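Local coordinates for beta-galactosidase (Trichoderma reesei, PDB 3OG2), which probably hydrolyses terminal non-reducing beta-D-galactose residues from beta-D-galactosides, as a glycoside hydrolase of family 35 built around a TIM barrel, at residues V54-L59 with E986-V991; W559-P564 with R591-K596; A604-T609 with L624-K629; K629-S634 with A643-E648. All blocks are in the same frame, centred on the assembly; numbering follows the deposited sequence. Where two conformers were deposited one is given.

Interaction 1: residues V54-L59 with E986-V991; sequences VPSLYL and ERVEVV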
loop_
_atom_site.group_PDB
_atom_site.type_symbol
_atom_site.label_atom_id
_atom_site.label_comp_id
_atom_site.label_asym_id
_atom_site.label_seq_id
_atom_site.Cartn_x
_atom_site.Cartn_y
_atom_site.Cartn_z
ATOM N N VAL A 54 5.592 12.439 3.228
ATOM C CA VAL A 54 5.910 13.603 2.356
ATOM C C VAL A 54 4.572 14.169 1.933
ATOM O O VAL A 54 3.953 13.680 0.958
ATOM C CB VAL A 54 6.701 13.200 1.129
ATOM C CG1 VAL A 54 7.008 14.427 0.238
ATOM C CG2 VAL A 54 8.025 12.520 1.513
ATOM N N PRO A 55 4.079 15.152 2.670
ATOM C CA PRO A 55 2.727 15.642 2.435
ATOM C C PRO A 55 2.453 16.060 1.000
ATOM O O PRO A 55 1.329 15.813 0.492
ATOM C CB PRO A 55 2.623 16.852 3.381
ATOM C CG PRO A 55 3.586 16.578 4.474
ATOM C CD PRO A 55 4.702 15.755 3.873
ATOM N N SER A 56 3.452 16.665 0.358
ATOM C CA SER A 56 3.194 17.137 -1.025
ATOM C C SER A 56 3.187 16.034 -2.076
ATOM O O SER A 56 2.902 16.307 -3.260
ATOM C CB SER A 56 4.201 18.263 -1.365
ATOM O OG SER A 56 5.514 17.742 -1.211
ATOM N N LEU A 57 3.456 14.766 -1.688
ATOM C CA LEU A 57 3.318 13.659 -2.631
ATOM C C LEU A 57 1.981 12.943 -2.526
ATOM O O LEU A 57 1.697 12.109 -3.392
ATOM C CB LEU A 57 4.454 12.631 -2.394
ATOM C CG LEU A 57 5.772 13.083 -3.052
ATOM C CD1 LEU A 57 6.861 12.085 -2.647
ATOM C CD2 LEU A 57 5.647 13.172 -4.577
ATOM N N TYR A 58 1.138 13.250 -1.536
ATOM C CA TYR A 58 -0.166 12.573 -1.570
ATOM C C TYR A 58 -0.923 12.854 -2.838
ATOM O O TYR A 58 -1.555 11.940 -3.396
ATOM C CB TYR A 58 -1.000 13.009 -0.365
ATOM C CG TYR A 58 -0.435 12.566 0.971
ATOM C CD1 TYR A 58 0.131 11.292 1.113
ATOM C CD2 TYR A 58 -0.481 13.438 2.055
ATOM C CE1 TYR A 58 0.662 10.896 2.353
ATOM C CE2 TYR A 58 0.037 13.042 3.307
ATOM C CZ TYR A 58 0.597 11.783 3.427
ATOM O OH TYR A 58 1.107 11.357 4.663
ATOM N N LEU A 59 -0.851 14.067 -3.374
ATOM C CA LEU A 59 -1.581 14.374 -4.596
ATOM C C LEU A 59 -1.035 13.574 -5.760
ATOM O O LEU A 59 -1.785 13.204 -6.675
ATOM C CB LEU A 59 -1.511 15.876 -4.916
ATOM C CG LEU A 59 -2.390 16.338 -6.068
ATOM C CD1 LEU A 59 -3.892 16.056 -5.903
ATOM C CD2 LEU A 59 -2.147 17.833 -6.319
ATOM N N GLU A 986 2.344 18.356 -9.209
ATOM C CA GLU A 986 2.566 19.524 -8.367
ATOM C C GLU A 986 3.903 19.344 -7.669
ATOM O O GLU A 986 4.357 18.237 -7.345
ATOM C CB GLU A 986 1.454 19.681 -7.327
ATOM C CG GLU A 986 0.081 19.926 -7.890
ATOM C CD GLU A 986 -0.151 21.126 -8.756
ATOM O OE1 GLU A 986 0.321 22.214 -8.345
ATOM O OE2 GLU A 986 -0.790 21.069 -9.827
ATOM N N ARG A 987 4.598 20.446 -7.437
ATOM C CA ARG A 987 5.961 20.414 -6.925
ATOM C C ARG A 987 6.044 19.767 -5.550
ATOM O O ARG A 987 5.154 19.931 -4.711
ATOM C CB ARG A 987 6.516 21.861 -6.897
ATOM C CG ARG A 987 6.937 22.294 -8.313
ATOM C CD ARG A 987 7.924 23.421 -8.417
ATOM N NE ARG A 987 7.382 24.579 -9.082
ATOM C CZ ARG A 987 6.275 24.959 -9.666
ATOM N NH1 ARG A 987 5.189 24.216 -9.807
ATOM N NH2 ARG A 987 6.253 26.208 -10.161
ATOM N N VAL A 988 7.151 19.053 -5.348
ATOM C CA VAL A 988 7.427 18.374 -4.088
ATOM C C VAL A 988 8.236 19.289 -3.171
ATOM O O VAL A 988 9.293 19.754 -3.527
ATOM C CB VAL A 988 8.201 17.067 -4.291
ATOM C CG1 VAL A 988 8.408 16.325 -2.955
ATOM C CG2 VAL A 988 7.508 16.145 -5.285
ATOM N N GLU A 989 7.681 19.526 -2.000
ATOM C CA GLU A 989 8.359 20.366 -1.028
ATOM C C GLU A 989 9.197 19.512 -0.120
ATOM O O GLU A 989 8.754 18.432 0.346
ATOM C CB GLU A 989 7.305 21.097 -0.184
ATOM C CG GLU A 989 6.493 22.045 -1.083
ATOM C CD GLU A 989 5.825 23.099 -0.244
ATOM O OE1 GLU A 989 6.358 23.322 0.873
ATOM O OE2 GLU A 989 4.798 23.654 -0.718
ATOM N N VAL A 990 10.384 19.992 0.196
ATOM C CA VAL A 990 11.265 19.253 1.101
ATOM C C VAL A 990 10.690 19.258 2.502
ATOM O O VAL A 990 10.283 20.296 3.023
ATOM C CB VAL A 990 12.668 19.914 1.087
ATOM C CG1 VAL A 990 13.559 19.228 2.093
ATOM C CG2 VAL A 990 13.231 19.894 -0.343
ATOM N N VAL A 991 10.714 18.096 3.113
ATOM C CA VAL A 991 10.262 17.976 4.500
ATOM C C VAL A 991 11.348 18.525 5.400
ATOM O O VAL A 991 12.503 18.094 5.284
ATOM C CB VAL A 991 9.964 16.489 4.767
ATOM C CG1 VAL A 991 9.603 16.284 6.224
ATOM C CG2 VAL A 991 8.823 16.001 3.887
HETATM O O HOH W 1 6.246 17.631 1.312
HETATM O O HOH W 2 2.985 16.008 -6.140
#

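Interaction 2: residues W559-P564 with R591-K596; sequences WVPTLP and RSVAIK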
loop_
_atom_site.group_PDB
_atom_site.type_symbol
_atom_site.label_atom_id
_atom_site.label_comp_id
_atom_site.label_asym_id
_atom_site.label_seq_id
_atom_site.Cartn_x
_atom_site.Cartn_y
_atom_site.Cartn_z
ATOM N N TRP A 559 -6.625 7.357 -21.585
ATOM C CA TRP A 559 -6.874 7.990 -20.307
ATOM C C TRP A 559 -8.186 8.723 -20.405
ATOM O O TRP A 559 -8.558 9.195 -21.491
ATOM C CB TRP A 559 -5.746 9.010 -19.988
ATOM C CG TRP A 559 -4.390 8.385 -19.977
ATOM C CD1 TRP A 559 -3.542 8.317 -21.052
ATOM C CD2 TRP A 559 -3.718 7.741 -18.902
ATOM N NE1 TRP A 559 -2.363 7.671 -20.697
ATOM C CE2 TRP A 559 -2.464 7.298 -19.377
ATOM C CE3 TRP A 559 -4.077 7.476 -17.556
ATOM C CZ2 TRP A 559 -1.530 6.618 -18.586
ATOM C CZ3 TRP A 559 -3.135 6.801 -16.791
ATOM C CH2 TRP A 559 -1.900 6.380 -17.270
ATOM N N VAL A 560 -8.873 8.864 -19.266
ATOM C CA VAL A 560 -10.150 9.562 -19.271
ATOM C C VAL A 560 -10.214 10.544 -18.115
ATOM O O VAL A 560 -10.977 10.380 -17.139
ATOM C CB VAL A 560 -11.333 8.578 -19.204
ATOM C CG1 VAL A 560 -12.632 9.297 -19.553
ATOM C CG2 VAL A 560 -11.151 7.372 -20.131
ATOM N N PRO A 561 -9.436 11.624 -18.179
ATOM C CA PRO A 561 -9.523 12.658 -17.125
ATOM C C PRO A 561 -10.886 13.343 -17.191
ATOM O O PRO A 561 -11.474 13.535 -18.252
ATOM C CB PRO A 561 -8.371 13.638 -17.535
ATOM C CG PRO A 561 -8.368 13.489 -19.043
ATOM C CD PRO A 561 -8.509 11.989 -19.254
ATOM N N THR A 562 -11.372 13.694 -15.995
ATOM C CA THR A 562 -12.703 14.306 -15.891
ATOM C C THR A 562 -12.587 15.827 -15.982
ATOM O O THR A 562 -11.600 16.439 -15.529
ATOM C CB THR A 562 -13.373 13.898 -14.574
ATOM O OG1 THR A 562 -12.540 14.321 -13.466
ATOM C CG2 THR A 562 -13.554 12.390 -14.499
ATOM N N LEU A 563 -13.572 16.466 -16.562
ATOM C CA LEU A 563 -13.607 17.925 -16.608
ATOM C C LEU A 563 -14.100 18.511 -15.295
ATOM O O LEU A 563 -15.137 18.098 -14.743
ATOM C CB LEU A 563 -14.589 18.352 -17.723
ATOM C CG LEU A 563 -14.028 18.196 -19.129
ATOM C CD1 LEU A 563 -15.109 18.407 -20.176
ATOM C CD2 LEU A 563 -12.920 19.240 -19.389
ATOM N N PRO A 564 -13.341 19.428 -14.703
ATOM C CA PRO A 564 -13.742 19.968 -13.393
ATOM C C PRO A 564 -15.105 20.653 -13.433
ATOM O O PRO A 564 -15.513 21.199 -14.485
ATOM C CB PRO A 564 -12.670 21.049 -13.102
ATOM C CG PRO A 564 -11.510 20.659 -13.976
ATOM C CD PRO A 564 -12.037 19.941 -15.158
ATOM N N ARG A 591 -2.751 13.344 -15.624
ATOM C CA ARG A 591 -3.149 13.691 -14.276
ATOM C C ARG A 591 -4.455 14.451 -14.260
ATOM O O ARG A 591 -5.281 14.194 -13.370
ATOM C CB ARG A 591 -2.074 14.577 -13.600
ATOM C CG ARG A 591 -0.770 13.808 -13.375
ATOM C CD ARG A 591 0.305 14.826 -12.829
ATOM N NE ARG A 591 1.526 14.047 -12.627
ATOM C CZ ARG A 591 1.777 13.322 -11.555
ATOM N NH1 ARG A 591 0.966 13.282 -10.501
ATOM N NH2 ARG A 591 2.909 12.625 -11.537
ATOM N N SER A 592 -4.650 15.397 -15.159
ATOM C CA SER A 592 -5.846 16.259 -15.076
ATOM C C SER A 592 -5.966 17.015 -16.380
ATOM O O SER A 592 -5.004 17.154 -17.142
ATOM C CB SER A 592 -5.686 17.282 -13.946
ATOM O OG SER A 592 -4.587 18.163 -14.167
ATOM N N VAL A 593 -7.137 17.571 -16.596
ATOM C CA VAL A 593 -7.399 18.567 -17.628
ATOM C C VAL A 593 -8.150 19.724 -16.978
ATOM O O VAL A 593 -8.834 19.560 -15.931
ATOM C CB VAL A 593 -8.225 18.007 -18.801
ATOM C CG1 VAL A 593 -7.415 16.910 -19.496
ATOM C CG2 VAL A 593 -9.595 17.522 -18.313
ATOM N N ALA A 594 -8.041 20.887 -17.612
ATOM C CA ALA A 594 -8.803 22.053 -17.156
ATOM C C ALA A 594 -9.060 22.913 -18.390
ATOM O O ALA A 594 -8.283 22.908 -19.366
ATOM C CB ALA A 594 -8.068 22.830 -16.078
ATOM N N ILE A 595 -10.175 23.648 -18.314
ATOM C CA ILE A 595 -10.504 24.582 -19.370
ATOM C C ILE A 595 -10.304 25.995 -18.841
ATOM O O ILE A 595 -10.777 26.313 -17.753
ATOM C CB ILE A 595 -11.959 24.493 -19.868
ATOM C CG1 ILE A 595 -12.299 23.216 -20.637
ATOM C CG2 ILE A 595 -12.280 25.737 -20.687
ATOM C CD1 ILE A 595 -11.159 22.738 -21.520
ATOM N N LYS A 596 -9.640 26.833 -19.611
ATOM C CA LYS A 596 -9.566 28.242 -19.203
ATOM C C LYS A 596 -9.720 29.043 -20.492
ATOM O O LYS A 596 -8.869 28.980 -21.394
ATOM C CB LYS A 596 -8.284 28.611 -18.479
ATOM C CG LYS A 596 -8.153 30.134 -18.420
ATOM C CD LYS A 596 -8.243 30.676 -17.010
ATOM C CE LYS A 596 -8.357 32.201 -17.029
ATOM N NZ LYS A 596 -7.100 32.900 -17.398
HETATM O O HOH W 3 -9.064 16.370 -14.632
#

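Interaction 3: residues A604-T609 with L624-K629; sequences ADFNVT and LAVNGK. With NAG (2-acetamido-2-deoxy-beta-D-glucopyranose), chain B.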
loop_
_atom_site.group_PDB
_atom_site.type_symbol
_atom_site.label_atom_id
_atom_site.label_comp_id
_atom_site.label_asym_id
_atom_site.label_seq_id
_atom_site.Cartn_x
_atom_site.Cartn_y
_atom_site.Cartn_z
ATOM N N ALA A 604 0.376 16.130 -17.537
ATOM C CA ALA A 604 0.725 14.789 -17.989
ATOM C C ALA A 604 2.169 14.436 -17.600
ATOM O O ALA A 604 2.963 15.366 -17.434
ATOM C CB ALA A 604 0.606 14.725 -19.494
ATOM N N ASP A 605 2.434 13.151 -17.502
ATOM C CA ASP A 605 3.807 12.686 -17.343
ATOM C C ASP A 605 4.176 11.807 -18.540
ATOM O O ASP A 605 3.334 11.090 -19.072
ATOM C CB ASP A 605 4.032 11.865 -16.073
ATOM C CG ASP A 605 3.943 12.704 -14.813
ATOM O OD1 ASP A 605 3.259 13.742 -14.771
ATOM O OD2 ASP A 605 4.604 12.298 -13.778
ATOM N N PHE A 606 5.440 11.900 -18.930
ATOM C CA PHE A 606 5.953 11.146 -20.042
ATOM C C PHE A 606 7.243 10.411 -19.659
ATOM O O PHE A 606 8.211 11.013 -19.192
ATOM C CB PHE A 606 6.300 12.095 -21.203
ATOM C CG PHE A 606 5.094 12.901 -21.629
ATOM C CD1 PHE A 606 4.123 12.325 -22.451
ATOM C CD2 PHE A 606 4.959 14.227 -21.217
ATOM C CE1 PHE A 606 3.013 13.044 -22.871
ATOM C CE2 PHE A 606 3.836 14.944 -21.643
ATOM C CZ PHE A 606 2.870 14.368 -22.453
ATOM N N ASN A 607 7.263 9.087 -19.818
ATOM C CA ASN A 607 8.503 8.358 -19.517
ATOM C C ASN A 607 9.187 7.918 -20.821
ATOM O O ASN A 607 10.364 7.501 -20.759
ATOM C CB ASN A 607 8.300 7.154 -18.609
ATOM C CG ASN A 607 7.525 6.020 -19.281
ATOM O OD1 ASN A 607 6.722 6.249 -20.189
ATOM N ND2 ASN A 607 7.802 4.801 -18.821
ATOM N N VAL A 608 8.489 8.037 -21.939
ATOM C CA VAL A 608 9.025 7.719 -23.249
ATOM C C VAL A 608 8.396 8.732 -24.197
ATOM O O VAL A 608 7.368 9.379 -23.941
ATOM C CB VAL A 608 8.694 6.307 -23.730
ATOM C CG1 VAL A 608 9.336 5.300 -22.824
ATOM C CG2 VAL A 608 7.182 6.103 -23.840
ATOM N N THR A 609 8.980 8.892 -25.387
ATOM C CA THR A 609 8.322 9.846 -26.304
ATOM C C THR A 609 7.043 9.199 -26.805
ATOM O O THR A 609 6.863 7.985 -26.966
ATOM C CB THR A 609 9.275 10.278 -27.403
ATOM O OG1 THR A 609 9.579 9.072 -28.056
ATOM C CG2 THR A 609 10.533 10.866 -26.792
ATOM N N LEU A 624 -4.456 24.462 -27.068
ATOM C CA LEU A 624 -3.965 23.339 -26.266
ATOM C C LEU A 624 -2.723 23.738 -25.474
ATOM O O LEU A 624 -1.846 24.423 -25.997
ATOM C CB LEU A 624 -3.660 22.177 -27.202
ATOM C CG LEU A 624 -3.172 20.926 -26.466
ATOM C CD1 LEU A 624 -4.279 20.313 -25.581
ATOM C CD2 LEU A 624 -2.671 19.931 -27.494
ATOM N N ALA A 625 -2.656 23.292 -24.232
ATOM C CA ALA A 625 -1.406 23.406 -23.499
ATOM C C ALA A 625 -1.135 22.064 -22.807
ATOM O O ALA A 625 -2.100 21.413 -22.360
ATOM C CB ALA A 625 -1.450 24.505 -22.435
ATOM N N VAL A 626 0.134 21.706 -22.689
ATOM C CA VAL A 626 0.559 20.494 -21.956
ATOM C C VAL A 626 1.582 20.947 -20.904
ATOM O O VAL A 626 2.563 21.573 -21.286
ATOM C CB VAL A 626 1.086 19.388 -22.881
ATOM C CG1 VAL A 626 1.639 18.209 -22.099
ATOM C CG2 VAL A 626 -0.021 18.917 -23.850
ATOM N N ASN A 627 1.332 20.707 -19.659
ATOM C CA ASN A 627 2.265 21.075 -18.563
ATOM C C ASN A 627 2.669 22.531 -18.676
ATOM O O ASN A 627 3.820 22.904 -18.531
ATOM C CB ASN A 627 3.487 20.175 -18.526
ATOM C CG ASN A 627 3.058 18.740 -18.244
ATOM O OD1 ASN A 627 1.969 18.473 -17.796
ATOM N ND2 ASN A 627 3.975 17.796 -18.513
ATOM N N GLY A 628 1.651 23.344 -18.955
ATOM C CA GLY A 628 1.853 24.790 -18.932
ATOM C C GLY A 628 2.438 25.336 -20.222
ATOM O O GLY A 628 2.687 26.548 -20.255
ATOM N N LYS A 629 2.679 24.548 -21.248
ATOM C CA LYS A 629 3.307 25.059 -22.452
ATOM C C LYS A 629 2.313 24.926 -23.602
ATOM O O LYS A 629 1.837 23.825 -23.918
ATOM C CB LYS A 629 4.560 24.236 -22.775
ATOM C CG LYS A 629 5.784 24.271 -21.878
ATOM C CD LYS A 629 6.878 23.334 -22.371
ATOM C CE LYS A 629 7.580 23.711 -23.662
ATOM N NZ LYS A 629 8.354 22.598 -24.312
HETATM C C1 NAG B . 7.265 3.674 -19.502
HETATM C C2 NAG B . 8.170 2.454 -19.164
HETATM C C3 NAG B . 7.603 1.190 -19.801
HETATM C C4 NAG B . 6.135 1.000 -19.280
HETATM C C5 NAG B . 5.336 2.298 -19.557
HETATM C C6 NAG B . 3.963 2.223 -18.890
HETATM C C7 NAG B . 10.494 3.213 -19.070
HETATM C C8 NAG B . 11.770 3.372 -19.835
HETATM N N2 NAG B . 9.471 2.685 -19.751
HETATM O O3 NAG B . 8.383 0.087 -19.310
HETATM O O4 NAG B . 5.539 -0.012 -20.086
HETATM O O5 NAG B . 6.006 3.368 -18.891
HETATM O O6 NAG B . 3.193 3.314 -19.383
HETATM O O7 NAG B . 10.330 3.647 -17.915
#

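Interaction 4: residues K629-S634 with A643-E648; sequences KELGYS and AHPAIE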
loop_
_atom_site.group_PDB
_atom_site.type_symbol
_atom_site.label_atom_id
_atom_site.label_comp_id
_atom_site.label_asym_id
_atom_site.label_seq_id
_atom_site.Cartn_x
_atom_site.Cartn_y
_atom_site.Cartn_z
ATOM N N LYS A 629 2.679 24.548 -21.248
ATOM C CA LYS A 629 3.307 25.059 -22.452
ATOM C C LYS A 629 2.313 24.926 -23.602
ATOM O O LYS A 629 1.837 23.825 -23.918
ATOM C CB LYS A 629 4.560 24.236 -22.775
ATOM C CG LYS A 629 5.784 24.271 -21.878
ATOM C CD LYS A 629 6.878 23.334 -22.371
ATOM C CE LYS A 629 7.580 23.711 -23.662
ATOM N NZ LYS A 629 8.354 22.598 -24.312
ATOM N N GLU A 630 1.971 26.041 -24.241
ATOM C CA GLU A 630 1.045 25.983 -25.364
ATOM C C GLU A 630 1.699 25.200 -26.503
ATOM O O GLU A 630 2.901 25.266 -26.681
ATOM C CB GLU A 630 0.629 27.392 -25.829
ATOM C CG GLU A 630 -0.715 27.293 -26.565
ATOM C CD GLU A 630 -0.962 28.290 -27.665
ATOM O OE1 GLU A 630 -0.524 29.450 -27.444
ATOM O OE2 GLU A 630 -1.589 27.970 -28.709
ATOM N N LEU A 631 0.891 24.513 -27.273
ATOM C CA LEU A 631 1.392 23.910 -28.512
ATOM C C LEU A 631 0.307 23.657 -29.526
ATOM O O LEU A 631 -0.872 23.572 -29.236
ATOM C CB LEU A 631 2.135 22.627 -28.240
ATOM C CG LEU A 631 1.282 21.378 -27.939
ATOM C CD1 LEU A 631 2.232 20.217 -27.909
ATOM C CD2 LEU A 631 0.508 21.602 -26.656
ATOM N N GLY A 632 0.805 23.616 -30.750
ATOM C CA GLY A 632 -0.110 23.340 -31.852
ATOM C C GLY A 632 -0.464 21.887 -31.931
ATOM O O GLY A 632 -0.002 21.010 -31.193
ATOM N N TYR A 633 -1.318 21.620 -32.892
ATOM C CA TYR A 633 -1.813 20.252 -33.063
ATOM C C TYR A 633 -2.302 20.085 -34.503
ATOM O O TYR A 633 -2.613 21.069 -35.170
ATOM C CB TYR A 633 -2.948 19.960 -32.049
ATOM C CG TYR A 633 -4.041 21.003 -32.075
ATOM C CD1 TYR A 633 -5.077 20.951 -32.993
ATOM C CD2 TYR A 633 -4.004 22.071 -31.185
ATOM C CE1 TYR A 633 -6.051 21.914 -33.009
ATOM C CE2 TYR A 633 -5.000 23.053 -31.221
ATOM C CZ TYR A 633 -6.024 22.962 -32.131
ATOM O OH TYR A 633 -7.004 23.943 -32.177
ATOM N N SER A 634 -2.400 18.865 -34.952
ATOM C CA SER A 634 -3.008 18.477 -36.202
ATOM C C SER A 634 -4.464 18.124 -35.891
ATOM O O SER A 634 -4.751 17.567 -34.825
ATOM C CB SER A 634 -2.369 17.228 -36.812
ATOM O OG SER A 634 -0.968 17.382 -37.035
ATOM N N ALA A 643 -1.182 16.013 -31.050
ATOM C CA ALA A 643 -0.131 16.945 -30.615
ATOM C C ALA A 643 1.167 16.208 -30.317
ATOM O O ALA A 643 1.165 14.993 -30.033
ATOM C CB ALA A 643 -0.651 17.749 -29.434
ATOM N N HIS A 644 2.249 16.972 -30.366
ATOM C CA HIS A 644 3.577 16.377 -30.180
ATOM C C HIS A 644 4.346 17.176 -29.150
ATOM O O HIS A 644 5.258 17.931 -29.514
ATOM C CB HIS A 644 4.333 16.393 -31.540
ATOM C CG HIS A 644 3.535 15.645 -32.563
ATOM N ND1 HIS A 644 3.585 14.254 -32.654
ATOM C CD2 HIS A 644 2.638 16.025 -33.493
ATOM C CE1 HIS A 644 2.776 13.824 -33.603
ATOM N NE2 HIS A 644 2.195 14.888 -34.135
ATOM N N PRO A 645 3.974 17.079 -27.886
ATOM C CA PRO A 645 4.703 17.827 -26.852
ATOM C C PRO A 645 6.173 17.436 -26.847
ATOM O O PRO A 645 6.609 16.302 -27.137
ATOM C CB PRO A 645 4.027 17.414 -25.543
ATOM C CG PRO A 645 3.268 16.176 -25.868
ATOM C CD PRO A 645 2.918 16.218 -27.332
ATOM N N ALA A 646 6.994 18.414 -26.461
ATOM C CA ALA A 646 8.427 18.193 -26.274
ATOM C C ALA A 646 8.614 17.164 -25.180
ATOM O O ALA A 646 8.015 17.282 -24.108
ATOM C CB ALA A 646 9.137 19.493 -25.884
ATOM N N ILE A 647 9.390 16.142 -25.446
ATOM C CA ILE A 647 9.744 15.139 -24.442
ATOM C C ILE A 647 11.232 14.849 -24.568
ATOM O O ILE A 647 11.639 14.183 -25.507
ATOM C CB ILE A 647 8.918 13.834 -24.592
ATOM C CG1 ILE A 647 7.413 14.124 -24.522
ATOM C CG2 ILE A 647 9.384 12.767 -23.596
ATOM C CD1 ILE A 647 6.584 12.996 -25.079
ATOM N N GLU A 648 12.027 15.375 -23.674
ATOM C CA GLU A 648 13.446 15.034 -23.625
ATOM C C GLU A 648 13.639 14.204 -22.364
ATOM O O GLU A 648 13.218 14.655 -21.277
ATOM C CB GLU A 648 14.256 16.312 -23.552
ATOM C CG GLU A 648 13.905 17.302 -24.670
ATOM C CD GLU A 648 15.006 17.166 -25.717
ATOM O OE1 GLU A 648 15.707 18.164 -25.998
ATOM O OE2 GLU A 648 15.074 15.995 -26.163
HETATM O O HOH W 4 5.979 20.967 -26.143
HETATM O O HOH W 5 2.073 19.460 -31.797
#

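Interaction 1: residues V54-L59 with E986-V991
S56 meets E989 in the one direct hydrogen bond between the two segments: the backbone N of E989 donates to S56 OG over 2.9 Å, with an N-H...O angle of 157°. A chi1 of 58° sets OG between the backbone N and the carbonyl carbon, and from there it also touches CA of V988 at 3.5 Å. Water 1 sits 2.6 Å from S56 OG and donates to E989 O, closing a small ring on the same residue. Water 2 donates to both S56 O and E986 O, so S56 is tied to the far segment through side chain and backbone alike.

Apolar branches flank this polar centre. V988 divides its two methyls: CG1 lies 4.0 Å from V54 CG1, the two side chains crossing at about a right angle, while CG2 packs on L57 CD2 at 3.6 Å. V991 CG2 touches V54 CA and P55 CD, and L59 CD2 lies against E986 CG at 3.4 Å. Farther out, helix 98-107 backs P55 and L59, and V991 bonds through its backbone to G946. The hold on the TIM barrel is thus one direct bond reinforced by two bridging waters, with valine and leucine branches around them.

Interaction 2: residues W559-P564 with R591-K596
V593, on the edge strand 589-596, meets the loop 559-564 without a direct hydrogen bond, and the polar link between them is a water. Water 3 donates to T562 O at 2.7 Å and accepts from V593 N at 3.0 Å, joining the two backbones where the loop runs at 48° to the strand.

Most of the remaining contact is apolar. V593 points at the loop and its two methyls part: CG1, anti to the carbonyl carbon (chi1 -64°), reaches P561 CG at 3.6 Å, the side chains crossing at about a right angle. CG2 lies 3.6 Å from T562 O and 3.9 Å from L563 CD2, so one branch meets both a carbonyl oxygen and a leucine methyl. The same CD2 extends to I595 CG1, and P564 places CD 3.3 Å from V593 O.

Just before V593, R591 and S592 both face Q603 in a classic beta bulge. V593 also touches L600 of strand 599-605, and P561 and L563 bond through their backbones to V582 and D580. In this beta domain, then, P561 and L563 pack on the V593 methyls and P564 lies on the V593 carbonyl; the prolines have no N-H to offer, and one water serves T562 O and V593 N.

Interaction 3: residues A604-T609 with L624-K629
N627 and A604 meet where the type I' turn of a beta hairpin, V626 to K629, leans on the end of strand 599-605. The asparagine sends its amide group against the backbone of A604 and grips it twice. A604 N donates to N627 OD1 over 2.8 Å at an N-H...O angle of 161°, lying in the carbonyl plane on a lone pair. In return N627 ND2 donates to A604 O, also over 2.8 Å; A604 O stays close to the amide plane of N627, whereas ND2 is tilted 25° from the carbonyl plane of A604. The side chain thus acts as a strand partner would, using both N-H and C=O of one residue, and the paired bonds fix the rotation of the amide group.

Beside this clasp V626 and F606 cross at a slant. V626 CG1, anti to the backbone N (chi1 174°), meets the edge of the F606 ring in its plane, 4.0 Å from CE2, with A604 CB lying farther off. The ring also touches I647 and L982, while D605 pairs with R591. Strand 623-626 runs on into strand 629-635 through the turn, whose backbone bonds join V626 and K629 in both directions. Beyond F606 the segment carries an N-linked glycan, with N607 ND2 bonded covalently to C1 of NAG at 1.4 Å.

Interaction 4: residues K629-S634 with A643-E648
L631 and its neighbours run at 141° to the segment 643-646, and the backbones draw closest at Y633 and A643, whose CA atoms are 4.4 Å apart. This is the flank of an antiparallel strand pair, 629-635 with 641-643, at the point where the segment after strand 641-643 leaves the sheet as a loop. Water 5 bridges the separating backbones, donating to G632 O at 2.7 Å and accepting from H644 N at 2.9 Å.

L631 carries most of the side-chain contact. With chi1 at 77° its CG sits between the backbone N and the carbonyl carbon, and the branch ends with CD1 against the start of the P645 ring, 3.6 Å from P645 N. The same methyl also touches P645 CB and A643 CB, each at 4.1 Å. A643 CB packs in addition on Y633 CB, while the tyrosine ring leads away, stacking with W641 and bonding through OH to S622 O. Farther back, L631 and A643 both rest on L624 of strand 623-626, and P645 on F606.

At the exposed end K629 bends at chi3 and brings its amine to the loop. Water 4 accepts from A646 N and only weakly from K629 NZ, which lies 3.6 Å from A646 CB.

From the N terminus, interaction 1 opens at 54-59, at the start of helix 58-66 in the TIM-barrel domain, and closes some 927 residues later at 986-991; the other three are nested within that loop. They follow in series: interaction 2 closes on strand 589-596 before interaction 3 opens, and interaction 4 begins at K629, the residue where interaction 3 ends. All three reach one mixed sheet. Interactions 2 and 3 touch through the R591-D605 salt bridge, and 3 and 4 through L624 with L631 and A643, and F606 with I647. R591 also pairs with D60, linking this beta domain to the barrel.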